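Local atomic coordinates of uncharacterized protein (Legionella pneumophila subsp. pneumophila, PDB entry 4WRP), a protein that is of unknown function but is probably a Legionella effector, represented here by its C-terminal, largely helical DUF5617 domain. Residues L45-Y48 / N53-W56. Residues are numbered along the deposited sequence; the frame is centred on the assembly and turned at random.
Sequences LDDY and NTWW
The carboxylate of Asp47 takes two successive backbone N-H groups of segment 53-56, one on each oxygen. Thr54 N donates to Asp47 OD1 at 3.0 Å, nearly straight and on the syn side. Trp55 N reaches Asp47 OD2 at 2.6 Å, but from above the carboxylate plane, 41° out of it. Asp47 CG lies anti to the backbone N (chi1 179°), which carries both oxygens off the helix and across to the loop. Asp47 OD1 also accepts a water at 2.6 Å, so three bonds grip this carboxylate, and it would probably remain charged. Asp47 OD2 further meets the edge of the Trp56 indole, 3.2 Å from Trp56 CD1 and near the ring plane. The bonds tie the loop that follows helix 34-49 back to its last turn, in a domain of helices and loops, without strands. Beside them, Tyr48 CD1 sits 3.9 Å above the centre of one Trp56 face, an oblique pair, planes at 43°. Trp56 NE1, 3.5 Å from Tyr48 CB, donates to Val44 O, fixing the indole's rotation against the helix. Further out, Trp13 of helix 6-21 stacks on Trp56 and meets Tyr48 edge-to-face, while Tyr48 OH is hydrogen-bonded to Tyr9 OH and His71 ND1.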
ATOM      1  N   LEU A  45       5.855   2.943  -6.985  1.00 21.80           N
ATOM      2  CA  LEU A  45       4.819   1.925  -6.722  1.00 22.66           C
ATOM      3  C   LEU A  45       4.849   0.836  -7.774  1.00 22.72           C
ATOM      4  O   LEU A  45       4.706  -0.339  -7.462  1.00 24.58           O
ATOM      5  CB  LEU A  45       3.425   2.570  -6.678  1.00 21.87           C
ATOM      6  CG  LEU A  45       3.170   3.635  -5.640  1.00 23.20           C
ATOM      7  CD1 LEU A  45       1.714   4.100  -5.871  1.00 23.54           C
ATOM      8  CD2 LEU A  45       3.366   3.126  -4.237  1.00 23.23           C
ATOM      9  N   ASP A  46       5.030   1.208  -9.028  1.00 25.03           N
ATOM     10  CA  ASP A  46       5.071   0.170 -10.069  1.00 26.49           C
ATOM     11  C   ASP A  46       6.250  -0.771  -9.834  1.00 27.22           C
ATOM     12  O   ASP A  46       6.108  -1.960  -9.906  1.00 25.99           O
ATOM     13  CB  ASP A  46       5.133   0.820 -11.442  1.00 29.65           C
ATOM     14  CG  ASP A  46       4.842  -0.180 -12.583  1.00 32.84           C
ATOM     15  OD1 ASP A  46       4.008  -1.112 -12.456  1.00 38.47           O
ATOM     16  OD2 ASP A  46       5.460  -0.012 -13.629  1.00 37.86           O
ATOM     17  N   ASP A  47       7.411  -0.213  -9.498  1.00 27.77           N
ATOM     18  CA  ASP A  47       8.587  -1.014  -9.197  1.00 29.61           C
ATOM     19  C   ASP A  47       8.280  -1.977  -8.049  1.00 27.79           C
ATOM     20  O   ASP A  47       8.622  -3.164  -8.113  1.00 28.05           O
ATOM     21  CB  ASP A  47       9.805  -0.116  -8.912  1.00 31.63           C
ATOM     22  CG  ASP A  47      11.042  -0.909  -8.570  1.00 34.90           C
ATOM     23  OD1 ASP A  47      11.379  -1.797  -9.392  1.00 35.06           O
ATOM     24  OD2 ASP A  47      11.650  -0.656  -7.479  1.00 32.82           O
ATOM     25  N   TYR A  48       7.550  -1.506  -7.048  1.00 25.91           N
ATOM     26  CA  TYR A  48       7.124  -2.360  -5.928  1.00 25.80           C
ATOM     27  C   TYR A  48       6.307  -3.565  -6.372  1.00 26.22           C
ATOM     28  O   TYR A  48       6.495  -4.642  -5.858  1.00 25.15           O
ATOM     29  CB  TYR A  48       6.334  -1.558  -4.903  1.00 24.78           C
ATOM     30  CG  TYR A  48       5.736  -2.317  -3.759  1.00 23.33           C
ATOM     31  CD1 TYR A  48       6.532  -2.896  -2.775  1.00 24.88           C
ATOM     32  CD2 TYR A  48       4.362  -2.454  -3.653  1.00 23.74           C
ATOM     33  CE1 TYR A  48       5.992  -3.565  -1.701  1.00 24.21           C
ATOM     34  CE2 TYR A  48       3.796  -3.155  -2.604  1.00 24.12           C
ATOM     35  CZ  TYR A  48       4.614  -3.686  -1.615  1.00 25.47           C
ATOM     36  OH  TYR A  48       4.036  -4.369  -0.575  1.00 27.42           O
ATOM     37  N   ASN A  53      13.005  -4.300  -7.695  1.00 39.88           N
ATOM     38  CA  ASN A  53      14.400  -4.346  -8.074  1.00 43.34           C
ATOM     39  C   ASN A  53      15.051  -3.035  -8.332  1.00 44.09           C
ATOM     40  O   ASN A  53      16.252  -2.969  -8.261  1.00 48.72           O
ATOM     41  CB  ASN A  53      14.583  -5.249  -9.279  1.00 46.29           C
ATOM     42  CG  ASN A  53      14.072  -6.638  -9.000  1.00 50.39           C
ATOM     43  OD1 ASN A  53      14.573  -7.317  -8.119  1.00 52.57           O
ATOM     44  ND2 ASN A  53      12.998  -7.014  -9.659  1.00 54.29           N
ATOM     45  N   THR A  54      14.309  -1.985  -8.659  1.00 41.98           N
ATOM     46  CA  THR A  54      14.953  -0.691  -8.889  1.00 41.37           C
ATOM     47  C   THR A  54      15.056   0.171  -7.645  1.00 39.30           C
ATOM     48  O   THR A  54      16.103   0.716  -7.391  1.00 39.40           O
ATOM     49  CB  THR A  54      14.280   0.129  -9.995  1.00 42.75           C
ATOM     50  OG1 THR A  54      14.174  -0.673 -11.170  1.00 49.20           O
ATOM     51  CG2 THR A  54      15.121   1.348 -10.344  1.00 44.25           C
ATOM     52  N   TRP A  55      13.982   0.324  -6.882  1.00 35.87           N
ATOM     53  CA  TRP A  55      13.947   1.318  -5.798  1.00 35.61           C
ATOM     54  C   TRP A  55      13.864   0.717  -4.416  1.00 35.32           C
ATOM     55  O   TRP A  55      14.110   1.398  -3.442  1.00 35.14           O
ATOM     56  CB  TRP A  55      12.735   2.237  -5.996  1.00 36.79           C
ATOM     57  CG  TRP A  55      12.896   3.218  -7.092  1.00 38.18           C
ATOM     58  CD1 TRP A  55      12.388   3.148  -8.377  1.00 37.05           C
ATOM     59  CD2 TRP A  55      13.623   4.443  -7.009  1.00 38.96           C
ATOM     60  NE1 TRP A  55      12.767   4.276  -9.086  1.00 38.21           N
ATOM     61  CE2 TRP A  55      13.533   5.074  -8.272  1.00 40.16           C
ATOM     62  CE3 TRP A  55      14.364   5.057  -5.993  1.00 41.54           C
ATOM     63  CZ2 TRP A  55      14.157   6.288  -8.538  1.00 42.68           C
ATOM     64  CZ3 TRP A  55      14.968   6.288  -6.254  1.00 44.40           C
ATOM     65  CH2 TRP A  55      14.865   6.882  -7.511  1.00 43.55           C
ATOM     66  N   TRP A  56      13.493  -0.561  -4.331  1.00 35.83           N
ATOM     67  CA  TRP A  56      13.189  -1.213  -3.053  1.00 35.20           C
ATOM     68  C   TRP A  56      14.220  -2.254  -2.596  1.00 38.35           C
ATOM     69  O   TRP A  56      13.921  -3.040  -1.689  1.00 36.02           O
ATOM     70  CB  TRP A  56      11.834  -1.918  -3.161  1.00 31.79           C
ATOM     71  CG  TRP A  56      10.696  -1.006  -3.363  1.00 29.13           C
ATOM     72  CD1 TRP A  56      10.327  -0.436  -4.522  1.00 28.96           C
ATOM     73  CD2 TRP A  56       9.802  -0.504  -2.364  1.00 26.69           C
ATOM     74  NE1 TRP A  56       9.249   0.344  -4.342  1.00 27.02           N
ATOM     75  CE2 TRP A  56       8.901   0.336  -3.020  1.00 26.24           C
ATOM     76  CE3 TRP A  56       9.675  -0.695  -0.985  1.00 25.80           C
ATOM     77  CZ2 TRP A  56       7.855   0.997  -2.354  1.00 25.46           C
ATOM     78  CZ3 TRP A  56       8.626  -0.055  -0.318  1.00 25.08           C
ATOM     79  CH2 TRP A  56       7.740   0.785  -1.005  1.00 25.10           C
TER
HETATM   80  O   HOH W   1      10.941  -1.721 -11.918  1.00 48.45           O